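PDB 4MDA: mariner Mos1 transposase from Drosophila mauritiana, which excises and reinserts the Mos1 transposon by a cut-and-paste mechanism, using two divalent metal ions in a catalytic domain represented by this chain. Local coordinates for residues R31-D36 with H122-L127; D164-A169 with I206-E211. The protein carries 1 engineered substitution. All coordinates share one frame; numbering follows the deposited sequence.

Contact 1. Residues R31-D36 with H122-L127. With MN (manganese (II) ion), chain C; MN (manganese (II) ion), chain B; RLT (N-(4-fluorobenzyl)-5-hydroxy-1-methyl-2-(1-methyl-1-{[(5-methyl-1,3,4-oxadiazol-2-yl)carbonyl]amino}ethyl)-6-oxo-1,6-di hydropyrimidine-4-carboxamide), chain D.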
loop_
_atom_site.group_PDB
_atom_site.type_symbol
_atom_site.label_atom_id
_atom_site.label_comp_id
_atom_site.label_asym_id
_atom_site.label_seq_id
_atom_site.Cartn_x
_atom_site.Cartn_y
_atom_site.Cartn_z
ATOM N N ARG A 31 -11.462 -6.194 -3.588
ATOM C CA ARG A 31 -11.897 -5.266 -2.575
ATOM C C ARG A 31 -10.733 -4.666 -1.817
ATOM O O ARG A 31 -10.916 -3.880 -0.876
ATOM C CB ARG A 31 -12.855 -5.921 -1.594
ATOM C CG ARG A 31 -14.169 -6.340 -2.201
ATOM C CD ARG A 31 -15.053 -5.170 -2.568
ATOM N NE ARG A 31 -16.053 -5.502 -3.606
ATOM C CZ ARG A 31 -16.126 -4.906 -4.789
ATOM N NH1 ARG A 31 -15.226 -3.986 -5.186
ATOM N NH2 ARG A 31 -17.075 -5.270 -5.597
ATOM N N ILE A 32 -9.524 -4.995 -2.208
ATOM C CA ILE A 32 -8.357 -4.464 -1.436
ATOM C C ILE A 32 -7.989 -3.051 -1.939
ATOM O O ILE A 32 -7.868 -2.789 -3.148
ATOM C CB ILE A 32 -7.109 -5.343 -1.655
ATOM C CG1 ILE A 32 -7.360 -6.719 -1.049
ATOM C CG2 ILE A 32 -5.852 -4.672 -1.144
ATOM C CD1 ILE A 32 -6.250 -7.738 -1.274
ATOM N N VAL A 33 -7.778 -2.163 -0.981
ATOM C CA VAL A 33 -7.188 -0.890 -1.167
ATOM C C VAL A 33 -5.917 -0.925 -0.337
ATOM O O VAL A 33 -5.938 -1.331 0.818
ATOM C CB VAL A 33 -8.123 0.213 -0.629
ATOM C CG1 VAL A 33 -7.468 1.595 -0.604
ATOM C CG2 VAL A 33 -9.458 0.275 -1.379
ATOM N N THR A 34 -4.830 -0.513 -0.948
ATOM C CA THR A 34 -3.537 -0.662 -0.279
ATOM C C THR A 34 -2.730 0.616 -0.427
ATOM O O THR A 34 -2.928 1.393 -1.388
ATOM C CB THR A 34 -2.824 -1.933 -0.775
ATOM O OG1 THR A 34 -1.662 -2.192 0.043
ATOM C CG2 THR A 34 -2.312 -1.789 -2.215
ATOM N N GLY A 35 -1.719 0.814 0.409
ATOM C CA GLY A 35 -0.932 2.051 0.267
ATOM C C GLY A 35 0.287 2.023 1.137
ATOM O O GLY A 35 0.400 1.189 1.999
ATOM N N ASP A 36 1.160 2.997 0.897
ATOM C CA ASP A 36 2.420 3.084 1.648
ATOM C C ASP A 36 3.073 4.423 1.286
ATOM O O ASP A 36 2.680 5.076 0.314
ATOM C CB ASP A 36 3.318 1.961 1.168
ATOM C CG ASP A 36 4.505 1.729 2.022
ATOM O OD1 ASP A 36 4.390 1.835 3.281
ATOM O OD2 ASP A 36 5.529 1.336 1.377
ATOM N N HIS A 122 -20.291 -2.689 -1.030
ATOM C CA HIS A 122 -19.064 -3.385 -0.682
ATOM C C HIS A 122 -18.204 -2.776 0.361
ATOM O O HIS A 122 -17.994 -1.585 0.467
ATOM C CB HIS A 122 -18.228 -3.632 -1.924
ATOM C CG HIS A 122 -19.060 -4.031 -3.095
ATOM N ND1 HIS A 122 -19.407 -5.343 -3.343
ATOM C CD2 HIS A 122 -19.686 -3.287 -4.042
ATOM C CE1 HIS A 122 -20.188 -5.396 -4.410
ATOM N NE2 HIS A 122 -20.376 -4.159 -4.849
ATOM N N ARG A 123 -17.596 -3.669 1.129
ATOM C CA ARG A 123 -16.750 -3.192 2.206
ATOM C C ARG A 123 -15.278 -3.171 1.752
ATOM O O ARG A 123 -14.808 -4.130 1.145
ATOM C CB ARG A 123 -16.878 -4.176 3.380
ATOM C CG ARG A 123 -16.148 -3.757 4.614
ATOM C CD ARG A 123 -16.243 -4.777 5.749
ATOM N NE ARG A 123 -15.693 -4.288 6.994
ATOM C CZ ARG A 123 -15.534 -5.066 8.072
ATOM N NH1 ARG A 123 -15.965 -6.314 8.045
ATOM N NH2 ARG A 123 -15.010 -4.596 9.202
ATOM N N VAL A 124 -14.604 -2.105 2.052
ATOM C CA VAL A 124 -13.184 -1.954 1.770
ATOM C C VAL A 124 -12.332 -2.896 2.615
ATOM O O VAL A 124 -12.541 -2.983 3.803
ATOM C CB VAL A 124 -12.700 -0.528 2.047
ATOM C CG1 VAL A 124 -11.203 -0.437 2.029
ATOM C CG2 VAL A 124 -13.387 0.405 1.059
ATOM N N ILE A 125 -11.359 -3.533 1.993
ATOM C CA ILE A 125 -10.350 -4.307 2.714
ATOM C C ILE A 125 -9.032 -3.517 2.558
ATOM O O ILE A 125 -8.482 -3.400 1.472
ATOM C CB ILE A 125 -10.248 -5.725 2.166
ATOM C CG1 ILE A 125 -11.597 -6.453 2.346
ATOM C CG2 ILE A 125 -9.119 -6.526 2.739
ATOM C CD1 ILE A 125 -11.644 -7.730 1.634
ATOM N N PHE A 126 -8.462 -3.150 3.684
ATOM C CA PHE A 126 -7.366 -2.196 3.702
ATOM C C PHE A 126 -6.074 -2.898 4.071
ATOM O O PHE A 126 -6.040 -3.614 5.048
ATOM C CB PHE A 126 -7.712 -1.107 4.700
ATOM C CG PHE A 126 -6.828 0.107 4.620
ATOM C CD1 PHE A 126 -6.712 0.823 3.474
ATOM C CD2 PHE A 126 -6.009 0.477 5.693
ATOM C CE1 PHE A 126 -5.968 1.974 3.390
ATOM C CE2 PHE A 126 -5.278 1.665 5.623
ATOM C CZ PHE A 126 -5.225 2.386 4.453
ATOM N N LEU A 127 -5.069 -2.706 3.228
ATOM C CA LEU A 127 -3.767 -3.339 3.453
ATOM C C LEU A 127 -2.733 -2.251 3.565
ATOM O O LEU A 127 -2.430 -1.541 2.566
ATOM C CB LEU A 127 -3.471 -4.256 2.297
ATOM C CG LEU A 127 -2.094 -4.979 2.280
ATOM C CD1 LEU A 127 -2.032 -5.753 3.564
ATOM C CD2 LEU A 127 -2.051 -5.871 1.061
HETATM MN MN MN C . 7.489 0.569 1.567
HETATM MN MN MN B . 5.995 1.625 4.779
HETATM C CAA RLT D . 8.698 -4.016 11.136
HETATM C CAB RLT D . 11.580 -1.408 2.557
HETATM C CAC RLT D . 12.812 -2.737 4.985
HETATM C CAD RLT D . 13.362 -0.248 5.623
HETATM O OAE RLT D . 7.266 1.258 6.491
HETATM O OAF RLT D . 10.451 -3.431 6.800
HETATM O OAG RLT D . 9.464 -0.433 2.016
HETATM O OAH RLT D . 7.535 0.574 3.687
HETATM F FAI RLT D . 6.700 -2.809 12.598
HETATM C CAJ RLT D . 6.434 -1.582 10.609
HETATM C CAK RLT D . 8.245 -1.059 12.066
HETATM C CAL RLT D . 6.839 -0.553 9.760
HETATM C CAM RLT D . 8.670 -0.054 11.218
HETATM C CAN RLT D . 8.401 1.287 9.108
HETATM N NAO RLT D . 10.823 -2.411 11.125
HETATM N NAP RLT D . 11.556 -1.990 9.999
HETATM N NAQ RLT D . 10.260 -0.428 6.036
HETATM N NAR RLT D . 8.984 0.666 7.883
HETATM N NAS RLT D . 12.037 -1.685 7.094
HETATM O OAT RLT D . 9.870 -3.371 9.323
HETATM C CAU RLT D . 8.313 0.700 6.722
HETATM C CAV RLT D . 11.122 -2.613 7.490
HETATM C CAW RLT D . 9.836 -3.200 10.645
HETATM C CAX RLT D . 7.117 -1.815 11.788
HETATM C CAY RLT D . 7.963 0.214 10.048
HETATM C CAZ RLT D . 8.656 0.130 4.259
HETATM C CBA RLT D . 10.917 -2.596 8.957
HETATM C CBB RLT D . 9.080 0.150 5.646
HETATM C CBC RLT D . 11.186 -0.959 5.182
HETATM C CBD RLT D . 9.624 -0.425 3.304
HETATM N NBE RLT D . 10.828 -0.912 3.779
HETATM C CBF RLT D . 12.576 -1.502 5.812
HETATM O O HOH W 1 6.978 3.497 4.160
HETATM O O HOH W 2 4.840 2.773 6.189
HETATM O O HOH W 3 8.328 2.451 0.955
#

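Contact 2. Residues D164-A169 with I206-E211. With MN (manganese (II) ion), chain C; RLT (N-(4-fluorobenzyl)-5-hydroxy-1-methyl-2-(1-methyl-1-{[(5-methyl-1,3,4-oxadiazol-2-yl)carbonyl]amino}ethyl)-6-oxo-1,6-di hydropyrimidine-4-carboxamide), chain D.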
loop_
_atom_site.group_PDB
_atom_site.type_symbol
_atom_site.label_atom_id
_atom_site.label_comp_id
_atom_site.label_asym_id
_atom_site.label_seq_id
_atom_site.Cartn_x
_atom_site.Cartn_y
_atom_site.Cartn_z
ATOM N N ASP A 164 5.193 -1.942 -2.378
ATOM C CA ASP A 164 6.643 -2.137 -2.414
ATOM C C ASP A 164 7.045 -3.058 -3.556
ATOM O O ASP A 164 7.882 -2.652 -4.396
ATOM C CB ASP A 164 7.140 -2.592 -1.044
ATOM C CG ASP A 164 7.131 -1.467 -0.018
ATOM O OD1 ASP A 164 7.602 -0.351 -0.353
ATOM O OD2 ASP A 164 6.668 -1.663 1.135
ATOM N N TYR A 165 6.466 -4.214 -3.671
ATOM C CA TYR A 165 7.007 -5.189 -4.669
ATOM C C TYR A 165 6.543 -4.887 -6.055
ATOM O O TYR A 165 7.178 -5.315 -6.998
ATOM C CB TYR A 165 6.646 -6.620 -4.259
ATOM C CG TYR A 165 5.176 -7.031 -4.381
ATOM C CD1 TYR A 165 4.532 -7.129 -5.592
ATOM C CD2 TYR A 165 4.431 -7.331 -3.241
ATOM C CE1 TYR A 165 3.212 -7.502 -5.676
ATOM C CE2 TYR A 165 3.118 -7.707 -3.324
ATOM C CZ TYR A 165 2.503 -7.845 -4.534
ATOM O OH TYR A 165 1.199 -8.214 -4.666
ATOM N N HIS A 166 5.511 -4.076 -6.203
ATOM C CA HIS A 166 4.953 -3.769 -7.524
ATOM C C HIS A 166 5.075 -2.280 -7.898
ATOM O O HIS A 166 5.784 -1.898 -8.860
ATOM C CB HIS A 166 3.533 -4.293 -7.647
ATOM C CG HIS A 166 3.004 -4.223 -9.010
ATOM N ND1 HIS A 166 3.351 -5.129 -9.987
ATOM C CD2 HIS A 166 2.219 -3.308 -9.607
ATOM C CE1 HIS A 166 2.727 -4.817 -11.108
ATOM N NE2 HIS A 166 2.075 -3.694 -10.910
ATOM N N LEU A 167 4.399 -1.435 -7.125
ATOM C CA LEU A 167 4.295 -0.012 -7.502
ATOM C C LEU A 167 5.595 0.741 -7.416
ATOM O O LEU A 167 6.090 1.311 -8.385
ATOM C CB LEU A 167 3.205 0.698 -6.671
ATOM C CG LEU A 167 2.905 2.143 -7.100
ATOM C CD1 LEU A 167 2.324 2.183 -8.459
ATOM C CD2 LEU A 167 1.975 2.773 -6.047
ATOM N N PHE A 168 6.198 0.720 -6.251
ATOM C CA PHE A 168 7.464 1.430 -6.006
ATOM C C PHE A 168 8.656 0.739 -6.666
ATOM O O PHE A 168 9.593 1.399 -6.978
ATOM C CB PHE A 168 7.765 1.601 -4.533
ATOM C CG PHE A 168 6.749 2.428 -3.743
ATOM C CD1 PHE A 168 6.044 3.480 -4.344
ATOM C CD2 PHE A 168 6.576 2.243 -2.369
ATOM C CE1 PHE A 168 5.109 4.218 -3.615
ATOM C CE2 PHE A 168 5.668 3.022 -1.637
ATOM C CZ PHE A 168 4.949 4.052 -2.275
ATOM N N ALA A 169 8.622 -0.585 -6.840
ATOM C CA ALA A 169 9.651 -1.318 -7.596
ATOM C C ALA A 169 9.705 -0.725 -9.039
ATOM O O ALA A 169 10.773 -0.304 -9.526
ATOM C CB ALA A 169 9.315 -2.805 -7.625
ATOM N N ILE A 206 -1.993 -6.242 -7.682
ATOM C CA ILE A 206 -2.822 -6.788 -6.646
ATOM C C ILE A 206 -2.949 -8.300 -6.766
ATOM O O ILE A 206 -2.934 -9.059 -5.756
ATOM C CB ILE A 206 -4.229 -6.147 -6.646
ATOM C CG1 ILE A 206 -4.197 -4.625 -6.330
ATOM C CG2 ILE A 206 -5.165 -6.782 -5.671
ATOM C CD1 ILE A 206 -3.519 -4.145 -5.053
ATOM N N HIS A 207 -3.207 -8.740 -7.983
ATOM C CA HIS A 207 -3.513 -10.184 -8.167
ATOM C C HIS A 207 -2.294 -11.074 -8.072
ATOM O O HIS A 207 -2.457 -12.318 -8.053
ATOM C CB HIS A 207 -4.353 -10.382 -9.440
ATOM C CG HIS A 207 -5.739 -9.901 -9.286
ATOM N ND1 HIS A 207 -6.832 -10.725 -8.993
ATOM C CD2 HIS A 207 -6.206 -8.645 -9.213
ATOM C CE1 HIS A 207 -7.898 -9.989 -8.852
ATOM N NE2 HIS A 207 -7.543 -8.719 -8.972
ATOM N N LYS A 208 -1.092 -10.509 -7.940
ATOM C CA LYS A 208 0.157 -11.203 -7.588
ATOM C C LYS A 208 0.144 -11.714 -6.148
ATOM O O LYS A 208 1.011 -12.501 -5.784
ATOM C CB LYS A 208 1.441 -10.357 -7.791
ATOM C CG LYS A 208 2.074 -10.266 -9.176
ATOM C CD LYS A 208 3.090 -9.122 -9.092
ATOM C CE LYS A 208 3.846 -8.707 -10.334
ATOM N NZ LYS A 208 4.887 -7.671 -9.909
ATOM N N LEU A 209 -0.770 -11.218 -5.322
ATOM C CA LEU A 209 -0.743 -11.542 -3.867
ATOM C C LEU A 209 -0.745 -13.078 -3.562
ATOM O O LEU A 209 0.134 -13.571 -2.818
ATOM C CB LEU A 209 -1.816 -10.782 -3.093
ATOM C CG LEU A 209 -1.459 -9.327 -2.727
ATOM C CD1 LEU A 209 -2.738 -8.587 -2.317
ATOM C CD2 LEU A 209 -0.410 -9.335 -1.610
ATOM N N PRO A 210 -1.704 -13.819 -4.139
ATOM C CA PRO A 210 -1.749 -15.236 -3.786
ATOM C C PRO A 210 -0.504 -16.001 -4.066
ATOM O O PRO A 210 -0.136 -16.884 -3.234
ATOM C CB PRO A 210 -2.899 -15.779 -4.643
ATOM C CG PRO A 210 -3.736 -14.619 -4.943
ATOM C CD PRO A 210 -2.821 -13.450 -4.984
ATOM N N GLU A 211 0.191 -15.691 -5.150
ATOM C CA GLU A 211 1.400 -16.405 -5.514
ATOM C C GLU A 211 2.472 -16.117 -4.480
ATOM O O GLU A 211 3.208 -17.004 -4.086
ATOM C CB GLU A 211 1.909 -16.045 -6.912
ATOM C CG GLU A 211 3.295 -16.612 -7.232
ATOM C CD GLU A 211 3.859 -16.138 -8.564
ATOM O OE1 GLU A 211 4.701 -16.886 -9.147
ATOM O OE2 GLU A 211 3.516 -15.005 -9.004
HETATM MN MN MN C . 7.489 0.569 1.567
HETATM C CAA RLT D . 8.698 -4.016 11.136
HETATM C CAB RLT D . 11.580 -1.408 2.557
HETATM C CAC RLT D . 12.812 -2.737 4.985
HETATM C CAD RLT D . 13.362 -0.248 5.623
HETATM O OAE RLT D . 7.266 1.258 6.491
HETATM O OAF RLT D . 10.451 -3.431 6.800
HETATM O OAG RLT D . 9.464 -0.433 2.016
HETATM O OAH RLT D . 7.535 0.574 3.687
HETATM F FAI RLT D . 6.700 -2.809 12.598
HETATM C CAJ RLT D . 6.434 -1.582 10.609
HETATM C CAK RLT D . 8.245 -1.059 12.066
HETATM C CAL RLT D . 6.839 -0.553 9.760
HETATM C CAM RLT D . 8.670 -0.054 11.218
HETATM C CAN RLT D . 8.401 1.287 9.108
HETATM N NAO RLT D . 10.823 -2.411 11.125
HETATM N NAP RLT D . 11.556 -1.990 9.999
HETATM N NAQ RLT D . 10.260 -0.428 6.036
HETATM N NAR RLT D . 8.984 0.666 7.883
HETATM N NAS RLT D . 12.037 -1.685 7.094
HETATM O OAT RLT D . 9.870 -3.371 9.323
HETATM C CAU RLT D . 8.313 0.700 6.722
HETATM C CAV RLT D . 11.122 -2.613 7.490
HETATM C CAW RLT D . 9.836 -3.200 10.645
HETATM C CAX RLT D . 7.117 -1.815 11.788
HETATM C CAY RLT D . 7.963 0.214 10.048
HETATM C CAZ RLT D . 8.656 0.130 4.259
HETATM C CBA RLT D . 10.917 -2.596 8.957
HETATM C CBB RLT D . 9.080 0.150 5.646
HETATM C CBC RLT D . 11.186 -0.959 5.182
HETATM C CBD RLT D . 9.624 -0.425 3.304
HETATM N NBE RLT D . 10.828 -0.912 3.779
HETATM C CBF RLT D . 12.576 -1.502 5.812
HETATM O O HOH W 3 8.328 2.451 0.955
#

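Contact 1. Residues R31-D36 with H122-L127
Thr-34 and Leu-127 meet where one carbonyl of strand 125-127 takes two donors from the parallel strand 32-36. Leu-127 O accepts from Thr-34 OG1 at 2.7 Å, the hydroxyl lying above the carbonyl plane, and from Gly-35 N at 3.3 Å, nearly in line with the C=O. Thr-34 reaches it because OG1 stands anti to the backbone N (chi1 -171°), on the sheet face of the Leu-127 chain. Behind this the ladder is regular: Ile-125 N to Arg-31 O, Val-33 N to Ile-125 O and Leu-127 N to Val-33 O (2.9 Å). Ile-32 CG1 packs on Ile-125 CG2; on the other face Val-33 CG2 touches Val-124 CG1 at 3.9 Å. These are neighbouring inner strands of the RNase H-like sheet of the DDE/D transposase catalytic domain. Its first strand carries Asp-36, whose OD2 and OD1 bind separate manganese ions at 2.1 and 2.2 Å, both held by the ligand oxygen OAH. At the opposite end, in one of two conformers modelled for Arg-31, NH2 sits 3.2 Å above the His-122 ring plane, over its centre, the guanidinium 41° from the ring. With an alanine for this histidine, the guanidinium would lose the ring beneath NH2 and probably turn more freely, despite a weak NH1 bond to Tyr-117 OH. Farther out, Leu-103 and Leu-106 pack against Phe-126, and Asp-129 and Asp-164 complete the metal site.

Contact 2. Residues D164-A169 with I206-E211
Tyr-165 and His-166 face the junction between helices 199-207 and 209-218 from a helix that widens into a pi-type turn at 164-168. The weak bond from Ala-169 N to Asp-164 O, 3.3 Å, spans five residues and marks that turn. Across the contact the backbones stay well apart, the nearest CA atoms being those of His-166 and Ile-206 at 8.4 Å, which leaves side chains to bridge the distance. In 206-211, Leu-209 N bonds to Ile-206 O at 3.1 Å, a three-residue step at the junction.

Lys-208 makes the polar link. Its chain runs extended beyond CG and crosses the His-166 side chain at about a right angle, bringing NZ to the ring edge. NZ donates to His-166 ND1 at 3.0 Å and lies only 3° out of the imidazole plane. That bond, with another at NE2, would help to fix the rotation of the ring. Along the way Lys-208 CD passes Tyr-165 CE1 at 3.8 Å, the two side chains sliding past each other in opposite directions. Tyr-165 has CG between its backbone N and carbonyl carbon (chi1 71°), which carries the phenol across to Leu-209. There OH lies 3.5 Å from Leu-209 CG, while CD2 of the leucine comes to the ring edge; the hydroxyl bonds to Gly-205 O.

Asp-164, the third metal-binding aspartate of the DDE/D transposase site, binds one manganese ion through both carboxylate oxygens, OD1 at 2.1 Å and OD2 at 2.4 Å. The contact thus joins the metal-bearing helix 162-175 to the C-terminal helices: Phe-201 of helix 199-207 meets the His-166 ring, Arg-212 of helix 209-218 makes a cation-pi contact with Tyr-165, and Ile-206 and Leu-209 rest on strand 32-41.

Contact 1 precedes contact 2 along the chain, closing before residues 164-169 begin, and their centres lie 14 Å apart. Contact 1 pairs two strands within the sheet; contact 2 joins the helices packed against it. Both contacts involve strand 32-41, with Ile-32 CD1 meeting Leu-209 CD1 at 3.8 Å and Thr-34 CG2 meeting Ile-206 CD1 at 3.9 Å. The two also converge on one manganese ion, where Asp-36 OD2 and Asp-164 OD1 approach to 3.2 Å; the shared metal probably offsets their repulsion. The catalytic site is therefore assembled from sheet and helix, and bound raltegravir, an HIV integrase inhibitor, touches both contacts.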